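Local coordinates for protein glucosamine-6-phosphate deaminase (PDB 2BKX) that is a Rossmann-like alpha/beta enzyme of a family that also includes the 6-phosphogluconolactonases, modelled here as one chain with fructose -6-phosphate in its pocket, at residues 33-37 with 80-84; 64-70 with 176-182; 202-207 with 236-242. All coordinates share one frame; numbering follows the deposited sequence.

In the fold
Interactions 1 and 2 are buried and lie next to each other, their centres 10 Å apart. Interaction 1 starts from strand 31-34 and interaction 2 from its neighbour in the sheet, 62-69, and E68 of the second bonds to Y80 and H81 of the first. Interaction 1 sets a strand end against helix 80-89 through aromatic faces and a tyrosine hydroxyl, whereas interaction 2 is an antiparallel ladder of backbone bonds. Interaction 3 is partly buried and more exposed, its centre 25 and 26 Å from theirs; there the C-terminal tail meets helix 203-211 through alanines, a bridging water and an arginine. All three touch fructose -6-phosphate, the third at its phosphate.

Interaction 1. Residues 33-37 with 80-84; sequences GLATG and YHFYM. With F6R (fructose -6-phosphate), chain C.
T36 stands between two tyrosine rings of helix 80-89, and this is the tightly packed part of the contact. Its CB lies 3.7 Å from the centroid of the Y83 ring, almost on the ring normal, which makes a CH-pi contact over the face. The same CB is 4.0 Å from the centroid of the Y80 ring, again over a face. The T36 torsion explains how one residue serves both: with chi1 at 64°, OG1 is tucked in among the backbone atoms and faces Y80, coming to rest 3.0 Å above the ring plane, over its centre. CG2 fits between the two rings, nearest Y83 CD2, and also reaches M84 SD. The hydroxyl of Y83 adds a short polar link, Y83 OH donating to G37 O over 2.7 Å, in the carbonyl plane, with a C=O...donor angle of 146°.

At L34 the contact is apolar. M84 bends at both chi2 and chi3, and the fold of its chain brings CE to 3.6 Å from L34 CD1. Y44 of helix 41-53 touches L34, Y83 and M84, and its OH is hydrogen-bonded to A35 O.

The looser side faces the pocket, where G37 is partly exposed. A water bridges the two segments there, 3.2 Å from T36 OG1 and weakly held at 3.0 Å from Y80 OH. T36 N gives a nearly straight bond (166°) to O1 of fructose -6-phosphate, 2.9 Å away.

The aromatic faces thus fix the threonine side chain while the tyrosine hydroxyl holds the next carbonyl. Together they are consistent with a second shell that orients the amide at T36 and the loop at G37 toward the ligand.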
loop_
_atom_site.group_PDB
_atom_site.type_symbol
_atom_site.label_atom_id
_atom_site.label_comp_id
_atom_site.label_asym_id
_atom_site.label_seq_id
_atom_site.Cartn_x
_atom_site.Cartn_y
_atom_site.Cartn_z
ATOM N N GLY A 33 -4.646 3.218 -6.085
ATOM C CA GLY A 33 -4.150 2.045 -5.396
ATOM C C GLY A 33 -3.775 2.424 -3.993
ATOM O O GLY A 33 -3.033 3.390 -3.823
ATOM N N LEU A 34 -4.265 1.677 -2.989
ATOM C CA LEU A 34 -4.141 2.088 -1.603
ATOM C C LEU A 34 -3.472 0.992 -0.778
ATOM O O LEU A 34 -3.424 -0.170 -1.172
ATOM C CB LEU A 34 -5.527 2.432 -1.034
ATOM C CG LEU A 34 -6.189 3.638 -1.729
ATOM C CD1 LEU A 34 -7.570 3.837 -1.091
ATOM C CD2 LEU A 34 -5.365 4.914 -1.623
ATOM N N ALA A 35 -2.968 1.416 0.375
ATOM C CA ALA A 35 -2.194 0.585 1.284
ATOM C C ALA A 35 -2.723 0.700 2.708
ATOM O O ALA A 35 -3.334 1.708 3.081
ATOM C CB ALA A 35 -0.751 1.050 1.284
ATOM N N THR A 36 -2.503 -0.338 3.507
ATOM C CA THR A 36 -2.816 -0.314 4.924
ATOM C C THR A 36 -1.521 -0.251 5.728
ATOM O O THR A 36 -0.466 0.113 5.193
ATOM C CB THR A 36 -3.674 -1.491 5.320
ATOM O OG1 THR A 36 -2.895 -2.674 5.095
ATOM C CG2 THR A 36 -4.965 -1.555 4.534
ATOM N N GLY A 37 -1.609 -0.578 7.008
ATOM C CA GLY A 37 -0.459 -0.485 7.902
ATOM C C GLY A 37 -0.348 0.839 8.648
ATOM O O GLY A 37 -1.179 1.732 8.542
ATOM N N TYR A 80 -7.979 -6.018 6.422
ATOM C CA TYR A 80 -7.739 -4.772 5.731
ATOM C C TYR A 80 -9.006 -4.120 5.170
ATOM O O TYR A 80 -9.039 -2.895 4.981
ATOM C CB TYR A 80 -6.628 -4.967 4.697
ATOM C CG TYR A 80 -5.253 -5.196 5.355
ATOM C CD1 TYR A 80 -4.218 -5.797 4.661
ATOM C CD2 TYR A 80 -4.987 -4.772 6.645
ATOM C CE1 TYR A 80 -2.956 -5.987 5.224
ATOM C CE2 TYR A 80 -3.738 -4.959 7.220
ATOM C CZ TYR A 80 -2.725 -5.564 6.514
ATOM O OH TYR A 80 -1.453 -5.711 7.064
ATOM N N HIS A 81 -10.035 -4.922 4.927
ATOM C CA HIS A 81 -11.360 -4.374 4.669
ATOM C C HIS A 81 -11.771 -3.477 5.833
ATOM O O HIS A 81 -12.183 -2.354 5.644
ATOM C CB HIS A 81 -12.454 -5.455 4.516
ATOM C CG HIS A 81 -12.549 -6.093 3.179
ATOM N ND1 HIS A 81 -11.610 -6.999 2.704
ATOM C CD2 HIS A 81 -13.481 -5.962 2.201
ATOM C CE1 HIS A 81 -11.988 -7.416 1.504
ATOM N NE2 HIS A 81 -13.105 -6.797 1.168
ATOM N N PHE A 82 -11.675 -3.984 7.050
ATOM C CA PHE A 82 -12.069 -3.182 8.216
ATOM C C PHE A 82 -11.216 -1.954 8.353
ATOM O O PHE A 82 -11.728 -0.865 8.589
ATOM C CB PHE A 82 -11.948 -4.084 9.457
ATOM C CG PHE A 82 -12.356 -3.431 10.742
ATOM C CD1 PHE A 82 -13.605 -3.673 11.301
ATOM C CD2 PHE A 82 -11.505 -2.558 11.380
ATOM C CE1 PHE A 82 -13.979 -3.074 12.532
ATOM C CE2 PHE A 82 -11.883 -1.948 12.603
ATOM C CZ PHE A 82 -13.124 -2.196 13.130
ATOM N N TYR A 83 -9.900 -2.117 8.198
ATOM C CA TYR A 83 -9.020 -0.953 8.268
ATOM C C TYR A 83 -9.469 0.134 7.288
ATOM O O TYR A 83 -9.582 1.299 7.639
ATOM C CB TYR A 83 -7.599 -1.375 7.945
ATOM C CG TYR A 83 -6.540 -0.289 7.869
ATOM C CD1 TYR A 83 -5.508 -0.191 8.803
ATOM C CD2 TYR A 83 -6.529 0.597 6.810
ATOM C CE1 TYR A 83 -4.503 0.755 8.649
ATOM C CE2 TYR A 83 -5.548 1.533 6.649
ATOM C CZ TYR A 83 -4.518 1.615 7.565
ATOM O OH TYR A 83 -3.502 2.532 7.389
ATOM N N MET A 84 -9.676 -0.228 6.021
ATOM C CA MET A 84 -9.957 0.811 5.026
ATOM C C MET A 84 -11.278 1.501 5.301
ATOM O O MET A 84 -11.418 2.710 5.072
ATOM C CB MET A 84 -9.926 0.196 3.631
ATOM C CG MET A 84 -8.558 -0.191 3.130
ATOM S SD MET A 84 -7.301 1.137 3.219
ATOM C CE MET A 84 -8.047 2.317 2.113
HETATM C C1 F6R C . 0.316 -2.283 2.948
HETATM C C2 F6R C . 1.321 -3.349 2.561
HETATM C C3 F6R C . 2.625 -3.659 3.308
HETATM C C4 F6R C . 3.056 -2.550 4.290
HETATM C C5 F6R C . 4.364 -2.846 5.006
HETATM C C6 F6R C . 4.718 -1.748 6.002
HETATM O O1 F6R C . -0.964 -2.495 2.322
HETATM O O2 F6R C . 1.085 -3.968 1.546
HETATM O O3 F6R C . 3.671 -3.767 2.359
HETATM O O4 F6R C . 3.185 -1.336 3.559
HETATM O O5 F6R C . 4.340 -4.113 5.652
HETATM O O6 F6R C . 3.739 -1.752 7.052
HETATM P P F6R C . 3.724 -0.552 8.104
HETATM O O1P F6R C . 3.266 0.670 7.356
HETATM O O2P F6R C . 5.145 -0.395 8.575
HETATM O O3P F6R C . 2.768 -0.940 9.184
HETATM O O HOH W 1 -0.187 -4.415 4.696
#

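Interaction 2. Residues 64-70 with 176-182; sequences VNLDEYA and PKKALTM. With F6R (fructose -6-phosphate), chain C.
M182, A70 and L180 have the most surface buried by this contact, and they mark successive points along an antiparallel pairing of strands 67-69 and 178-181, whose directions differ by 160°. At one end, M182 N donates to L66 O over 2.8 Å. Beyond it the extended M182 side chain crosses that of L66 at about a right angle, with SD 3.8 Å from L66 CD2. T181 OG1 donates to M182 O, tying down the same end of the strand.

L180 is paired with E68 in the hydrogen-bonded manner: L180 N reaches E68 O at 2.8 Å, and E68 N returns a 3.0 Å bond to L180 O. From the side chain of L180, CD1 comes to 4.0 Å from A70 CB. L180 also packs on E112 and C113 of helix 109-122, which covers that face of the sheet.

A70 closes the ladder. Its N donates over 3.0 Å to K178 O, and its CB lies against that of K178. One water completes the end by donating to A70 O and accepting from K178 N. Next to it P176 lies over a face of the Y69 ring, with CG 4.0 Å from the centroid in a CH-pi contact; the Y69 hydroxyl is bonded to N165.

On the face of the sheet shared by D67 and T181 the chemistry is polar. D67 is modelled in two conformers; in one of them D67 OD2 accepts from O1 of fructose -6-phosphate at 2.9 Å, a detail to be read with caution. Backbone bonds made by L66, E68 and A70 therefore fix the backbone on both sides of D67, while leaving its carboxylate to the pocket.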
loop_
_atom_site.group_PDB
_atom_site.type_symbol
_atom_site.label_atom_id
_atom_site.label_comp_id
_atom_site.label_asym_id
_atom_site.label_seq_id
_atom_site.Cartn_x
_atom_site.Cartn_y
_atom_site.Cartn_z
ATOM N N VAL A 64 -8.375 0.421 -5.389
ATOM C CA VAL A 64 -7.964 -0.979 -5.283
ATOM C C VAL A 64 -6.886 -1.038 -4.197
ATOM O O VAL A 64 -5.962 -0.212 -4.166
ATOM C CB VAL A 64 -7.452 -1.586 -6.609
ATOM C CG1 VAL A 64 -8.597 -1.669 -7.585
ATOM C CG2 VAL A 64 -6.347 -0.783 -7.224
ATOM N N ASN A 65 -7.023 -2.001 -3.289
ATOM C CA ASN A 65 -6.048 -2.168 -2.236
ATOM C C ASN A 65 -5.016 -3.235 -2.597
ATOM O O ASN A 65 -5.298 -4.181 -3.341
ATOM C CB ASN A 65 -6.719 -2.510 -0.900
ATOM C CG ASN A 65 -6.856 -1.314 -0.011
ATOM O OD1 ASN A 65 -6.090 -1.165 1.001
ATOM N ND2 ASN A 65 -7.734 -0.433 -0.367
ATOM N N LEU A 66 -3.830 -3.090 -2.029
ATOM C CA LEU A 66 -2.738 -4.021 -2.264
ATOM C C LEU A 66 -3.023 -5.427 -1.821
ATOM O O LEU A 66 -2.630 -6.390 -2.479
ATOM C CB LEU A 66 -1.470 -3.544 -1.543
ATOM C CG LEU A 66 -0.752 -2.346 -2.118
ATOM C CD1 LEU A 66 0.268 -1.780 -1.135
ATOM C CD2 LEU A 66 -0.039 -2.715 -3.400
ATOM N N ASP A 67 -3.635 -5.564 -0.650
ATOM C CA ASP A 67 -3.580 -6.854 0.017
ATOM C C ASP A 67 -4.670 -7.079 1.035
ATOM O O ASP A 67 -5.385 -6.157 1.439
ATOM C CB ASP A 67 -2.174 -7.105 0.622
ATOM C CG ASP A 67 -1.562 -5.955 1.292
ATOM O OD1 ASP A 67 -0.319 -5.909 1.130
ATOM O OD2 ASP A 67 -2.233 -5.122 1.974
ATOM N N GLU A 68 -4.820 -8.341 1.436
ATOM C CA GLU A 68 -5.739 -8.743 2.500
ATOM C C GLU A 68 -5.226 -10.031 3.084
ATOM O O GLU A 68 -4.600 -10.842 2.388
ATOM C CB GLU A 68 -7.151 -8.932 1.982
ATOM C CG GLU A 68 -8.199 -9.411 2.987
ATOM C CD GLU A 68 -8.405 -8.474 4.172
ATOM O OE1 GLU A 68 -7.491 -8.334 5.015
ATOM O OE2 GLU A 68 -9.497 -7.839 4.228
ATOM N N TYR A 69 -5.431 -10.215 4.380
ATOM C CA TYR A 69 -5.000 -11.446 5.023
ATOM C C TYR A 69 -5.927 -12.607 4.608
ATOM O O TYR A 69 -7.142 -12.453 4.480
ATOM C CB TYR A 69 -5.059 -11.317 6.530
ATOM C CG TYR A 69 -3.988 -10.485 7.182
ATOM C CD1 TYR A 69 -4.307 -9.301 7.833
ATOM C CD2 TYR A 69 -2.658 -10.878 7.186
ATOM C CE1 TYR A 69 -3.328 -8.533 8.455
ATOM C CE2 TYR A 69 -1.672 -10.132 7.801
ATOM C CZ TYR A 69 -2.013 -8.985 8.464
ATOM O OH TYR A 69 -1.011 -8.294 9.090
ATOM N N ALA A 70 -5.342 -13.791 4.436
ATOM C CA ALA A 70 -6.131 -14.987 4.144
ATOM C C ALA A 70 -6.824 -15.474 5.381
ATOM O O ALA A 70 -6.247 -15.563 6.444
ATOM C CB ALA A 70 -5.253 -16.106 3.578
ATOM N N PRO A 176 -2.186 -14.016 10.993
ATOM C CA PRO A 176 -2.322 -14.950 9.878
ATOM C C PRO A 176 -0.979 -15.382 9.281
ATOM O O PRO A 176 0.026 -14.681 9.412
ATOM C CB PRO A 176 -3.147 -14.159 8.865
ATOM C CG PRO A 176 -3.889 -13.147 9.720
ATOM C CD PRO A 176 -2.963 -12.795 10.794
ATOM N N LYS A 177 -0.983 -16.570 8.695
ATOM C CA LYS A 177 0.184 -17.105 8.022
ATOM C C LYS A 177 0.237 -16.782 6.534
ATOM O O LYS A 177 1.296 -16.831 5.942
ATOM C CB LYS A 177 0.261 -18.605 8.235
ATOM C CG LYS A 177 0.651 -18.953 9.689
ATOM C CD LYS A 177 0.703 -20.417 9.964
ATOM C CE LYS A 177 1.226 -20.605 11.355
ATOM N NZ LYS A 177 2.688 -20.304 11.437
ATOM N N LYS A 178 -0.923 -16.492 5.949
ATOM C CA LYS A 178 -0.984 -16.234 4.513
ATOM C C LYS A 178 -1.758 -14.970 4.192
ATOM O O LYS A 178 -2.511 -14.465 5.016
ATOM C CB LYS A 178 -1.618 -17.427 3.764
ATOM C CG LYS A 178 -0.866 -18.775 3.972
ATOM C CD LYS A 178 -1.488 -19.904 3.181
ATOM C CE LYS A 178 -0.547 -21.059 3.037
ATOM N NZ LYS A 178 -1.093 -22.076 2.089
ATOM N N ALA A 179 -1.601 -14.520 2.954
ATOM C CA ALA A 179 -2.266 -13.334 2.483
ATOM C C ALA A 179 -2.466 -13.393 0.985
ATOM O O ALA A 179 -1.873 -14.216 0.303
ATOM C CB ALA A 179 -1.464 -12.112 2.867
ATOM N N LEU A 180 -3.311 -12.503 0.484
ATOM C CA LEU A 180 -3.510 -12.240 -0.936
ATOM C C LEU A 180 -2.908 -10.871 -1.232
ATOM O O LEU A 180 -3.169 -9.925 -0.493
ATOM C CB LEU A 180 -5.003 -12.182 -1.250
ATOM C CG LEU A 180 -5.734 -13.512 -1.197
ATOM C CD1 LEU A 180 -5.803 -14.092 0.201
ATOM C CD2 LEU A 180 -7.140 -13.309 -1.749
ATOM N N THR A 181 -2.071 -10.765 -2.265
ATOM C CA THR A 181 -1.423 -9.492 -2.584
ATOM C C THR A 181 -1.339 -9.270 -4.093
ATOM O O THR A 181 -1.097 -10.187 -4.868
ATOM C CB THR A 181 0.002 -9.445 -1.991
ATOM O OG1 THR A 181 0.572 -8.143 -2.191
ATOM C CG2 THR A 181 0.907 -10.503 -2.513
ATOM N N MET A 182 -1.548 -8.029 -4.474
ATOM C CA MET A 182 -1.157 -7.557 -5.804
ATOM C C MET A 182 0.282 -7.942 -6.000
ATOM O O MET A 182 1.074 -7.884 -5.046
ATOM C CB MET A 182 -1.214 -6.063 -5.860
ATOM C CG MET A 182 -2.509 -5.533 -6.044
ATOM S SD MET A 182 -2.267 -3.713 -6.249
ATOM C CE MET A 182 -3.674 -3.736 -5.894
HETATM C C1 F6R C . 0.316 -2.283 2.948
HETATM C C2 F6R C . 1.321 -3.349 2.561
HETATM C C3 F6R C . 2.625 -3.659 3.308
HETATM C C4 F6R C . 3.056 -2.550 4.290
HETATM C C5 F6R C . 4.364 -2.846 5.006
HETATM C C6 F6R C . 4.718 -1.748 6.002
HETATM O O1 F6R C . -0.964 -2.495 2.322
HETATM O O2 F6R C . 1.085 -3.968 1.546
HETATM O O3 F6R C . 3.671 -3.767 2.359
HETATM O O4 F6R C . 3.185 -1.336 3.559
HETATM O O5 F6R C . 4.340 -4.113 5.652
HETATM O O6 F6R C . 3.739 -1.752 7.052
HETATM P P F6R C . 3.724 -0.552 8.104
HETATM O O1P F6R C . 3.266 0.670 7.356
HETATM O O2P F6R C . 5.145 -0.395 8.575
HETATM O O3P F6R C . 2.768 -0.940 9.184
HETATM O O HOH W 2 -3.729 -17.167 6.874
#

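Interaction 3. Residues 202-207 with 236-242; sequences KAEAVR and EAASLRP. With F6R (fructose -6-phosphate), chain C.
The chain's C-terminal tail, two type I turns that follow strand 229-234, packs on the first turn of helix 203-211, the helix of the parallel beta-alpha-beta crossover from strand 193-197 to strand 229-234. A237 and A203 meet at the buried end, where small side chains allow close backbone approach: A203 CA lies 3.3 Å from A237 O in a CA-H...O contact. V206 adds its branch from one helical turn further on, with CG2 3.3 Å from the same carbonyl oxygen; I197 and I233 continue this apolar layer into the sheet.

A single water joins the two segments by three bonds. It donates to A203 O and to A237 O, each 2.8 Å away, and accepts from L240 N at 2.9 Å, so two carbonyls and an amide near the turns are bridged through one site.

Outward, the contact becomes more exposed. L240 lies alongside E204, pointing the same way, and its CD1 reaches A203 CB at 3.9 Å. R207 starts anti to its own amide nitrogen (chi1 -174°) and stays extended as far as NE, which carries the guanidinium past L240. NH2 then donates to L240 O over 2.9 Å at an N-H...O angle of 161°, the oxygen lying near the guanidinium plane but the donor standing 38° out of the carbonyl plane. P242 slides past R207 in the opposite direction, its CB over one face of the guanidinium. R241 forms a salt bridge with E5, and its side chain touches L210.

At the other end of the helix segment K202 turns toward the pocket. Bends at chi2 and chi4 bring its NZ, also bonded to I133 O, to 2.7 Å from O2P of fructose -6-phosphate.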
loop_
_atom_site.group_PDB
_atom_site.type_symbol
_atom_site.label_atom_id
_atom_site.label_comp_id
_atom_site.label_asym_id
_atom_site.label_seq_id
_atom_site.Cartn_x
_atom_site.Cartn_y
_atom_site.Cartn_z
ATOM N N LYS A 202 12.562 1.135 9.565
ATOM C CA LYS A 202 12.738 1.067 8.125
ATOM C C LYS A 202 14.082 1.593 7.635
ATOM O O LYS A 202 14.334 1.634 6.417
ATOM C CB LYS A 202 11.617 1.853 7.426
ATOM C CG LYS A 202 10.212 1.444 7.858
ATOM C CD LYS A 202 9.928 -0.048 7.681
ATOM C CE LYS A 202 8.500 -0.411 8.092
ATOM N NZ LYS A 202 7.438 0.304 7.268
ATOM N N ALA A 203 14.949 2.038 8.553
ATOM C CA ALA A 203 16.182 2.681 8.136
ATOM C C ALA A 203 17.094 1.750 7.329
ATOM O O ALA A 203 17.754 2.190 6.381
ATOM C CB ALA A 203 16.899 3.288 9.335
ATOM N N GLU A 204 17.154 0.474 7.693
ATOM C CA GLU A 204 17.954 -0.473 6.901
ATOM C C GLU A 204 17.371 -0.689 5.504
ATOM O O GLU A 204 18.118 -0.756 4.518
ATOM C CB GLU A 204 18.129 -1.812 7.649
ATOM C CG GLU A 204 19.000 -1.664 8.891
ATOM C CD GLU A 204 18.994 -2.850 9.823
ATOM O OE1 GLU A 204 18.828 -4.005 9.364
ATOM O OE2 GLU A 204 19.153 -2.606 11.033
ATOM N N ALA A 205 16.037 -0.764 5.409
ATOM C CA ALA A 205 15.393 -0.892 4.101
ATOM C C ALA A 205 15.639 0.348 3.237
ATOM O O ALA A 205 15.879 0.249 2.041
ATOM C CB ALA A 205 13.942 -1.199 4.238
ATOM N N VAL A 206 15.582 1.521 3.848
ATOM C CA VAL A 206 15.865 2.751 3.101
ATOM C C VAL A 206 17.282 2.704 2.528
ATOM O O VAL A 206 17.509 3.050 1.370
ATOM C CB VAL A 206 15.656 4.007 3.979
ATOM C CG1 VAL A 206 16.261 5.242 3.343
ATOM C CG2 VAL A 206 14.171 4.215 4.242
ATOM N N ARG A 207 18.237 2.302 3.359
ATOM C CA ARG A 207 19.619 2.192 2.886
ATOM C C ARG A 207 19.739 1.280 1.673
ATOM O O ARG A 207 20.370 1.628 0.678
ATOM C CB ARG A 207 20.537 1.708 4.016
ATOM C CG ARG A 207 22.002 1.697 3.638
ATOM C CD ARG A 207 22.846 1.105 4.762
ATOM N NE ARG A 207 24.260 1.005 4.422
ATOM C CZ ARG A 207 25.121 1.996 4.576
ATOM N NH1 ARG A 207 26.400 1.831 4.217
ATOM N NH2 ARG A 207 24.718 3.162 5.077
ATOM N N GLU A 236 13.818 9.775 10.774
ATOM C CA GLU A 236 14.169 8.542 11.433
ATOM C C GLU A 236 14.425 7.424 10.421
ATOM O O GLU A 236 15.330 6.605 10.574
ATOM C CB GLU A 236 13.069 8.166 12.417
ATOM C CG GLU A 236 13.039 9.056 13.679
ATOM C CD GLU A 236 12.630 10.494 13.412
ATOM O OE1 GLU A 236 11.751 10.724 12.545
ATOM O OE2 GLU A 236 13.183 11.424 14.077
ATOM N N ALA A 237 13.620 7.385 9.374
ATOM C CA ALA A 237 13.800 6.381 8.338
ATOM C C ALA A 237 15.032 6.631 7.481
ATOM O O ALA A 237 15.534 5.690 6.879
ATOM C CB ALA A 237 12.561 6.323 7.487
ATOM N N ALA A 238 15.503 7.880 7.445
ATOM C CA ALA A 238 16.645 8.281 6.614
ATOM C C ALA A 238 17.991 8.153 7.317
ATOM O O ALA A 238 19.014 8.445 6.713
ATOM C CB ALA A 238 16.481 9.723 6.120
ATOM N N SER A 239 17.977 7.676 8.557
ATOM C CA SER A 239 19.150 7.770 9.445
ATOM C C SER A 239 20.338 6.899 9.076
ATOM O O SER A 239 21.447 7.118 9.575
ATOM C CB SER A 239 18.728 7.526 10.903
ATOM O OG SER A 239 18.176 6.228 11.140
ATOM N N LEU A 240 20.143 5.899 8.219
ATOM C CA LEU A 240 21.226 5.006 7.799
ATOM C C LEU A 240 21.466 5.086 6.308
ATOM O O LEU A 240 22.039 4.173 5.728
ATOM C CB LEU A 240 20.962 3.561 8.225
ATOM C CG LEU A 240 20.794 3.316 9.702
ATOM C CD1 LEU A 240 20.448 1.894 9.967
ATOM C CD2 LEU A 240 22.097 3.666 10.452
ATOM N N ARG A 241 21.056 6.174 5.680
ATOM C CA ARG A 241 21.175 6.237 4.221
ATOM C C ARG A 241 22.658 6.218 3.834
ATOM O O ARG A 241 23.512 6.579 4.641
ATOM C CB ARG A 241 20.435 7.441 3.656
ATOM C CG ARG A 241 21.046 8.744 4.029
ATOM C CD ARG A 241 20.188 9.885 3.522
ATOM N NE ARG A 241 20.033 9.891 2.066
ATOM C CZ ARG A 241 19.111 10.607 1.413
ATOM N NH1 ARG A 241 18.251 11.372 2.086
ATOM N NH2 ARG A 241 19.041 10.547 0.087
ATOM N N PRO A 242 22.994 5.761 2.620
ATOM C CA PRO A 242 24.401 5.655 2.216
ATOM C C PRO A 242 25.061 7.001 1.973
ATOM O O PRO A 242 24.365 8.018 1.882
ATOM C CB PRO A 242 24.330 4.826 0.934
ATOM C CG PRO A 242 22.942 4.899 0.484
ATOM C CD PRO A 242 22.073 5.240 1.599
HETATM C C1 F6R C . 0.316 -2.283 2.948
HETATM C C2 F6R C . 1.321 -3.349 2.561
HETATM C C3 F6R C . 2.625 -3.659 3.308
HETATM C C4 F6R C . 3.056 -2.550 4.290
HETATM C C5 F6R C . 4.364 -2.846 5.006
HETATM C C6 F6R C . 4.718 -1.748 6.002
HETATM O O1 F6R C . -0.964 -2.495 2.322
HETATM O O2 F6R C . 1.085 -3.968 1.546
HETATM O O3 F6R C . 3.671 -3.767 2.359
HETATM O O4 F6R C . 3.185 -1.336 3.559
HETATM O O5 F6R C . 4.340 -4.113 5.652
HETATM O O6 F6R C . 3.739 -1.752 7.052
HETATM P P F6R C . 3.724 -0.552 8.104
HETATM O O1P F6R C . 3.266 0.670 7.356
HETATM O O2P F6R C . 5.145 -0.395 8.575
HETATM O O3P F6R C . 2.768 -0.940 9.184
HETATM O O HOH W 3 18.158 5.008 6.369
#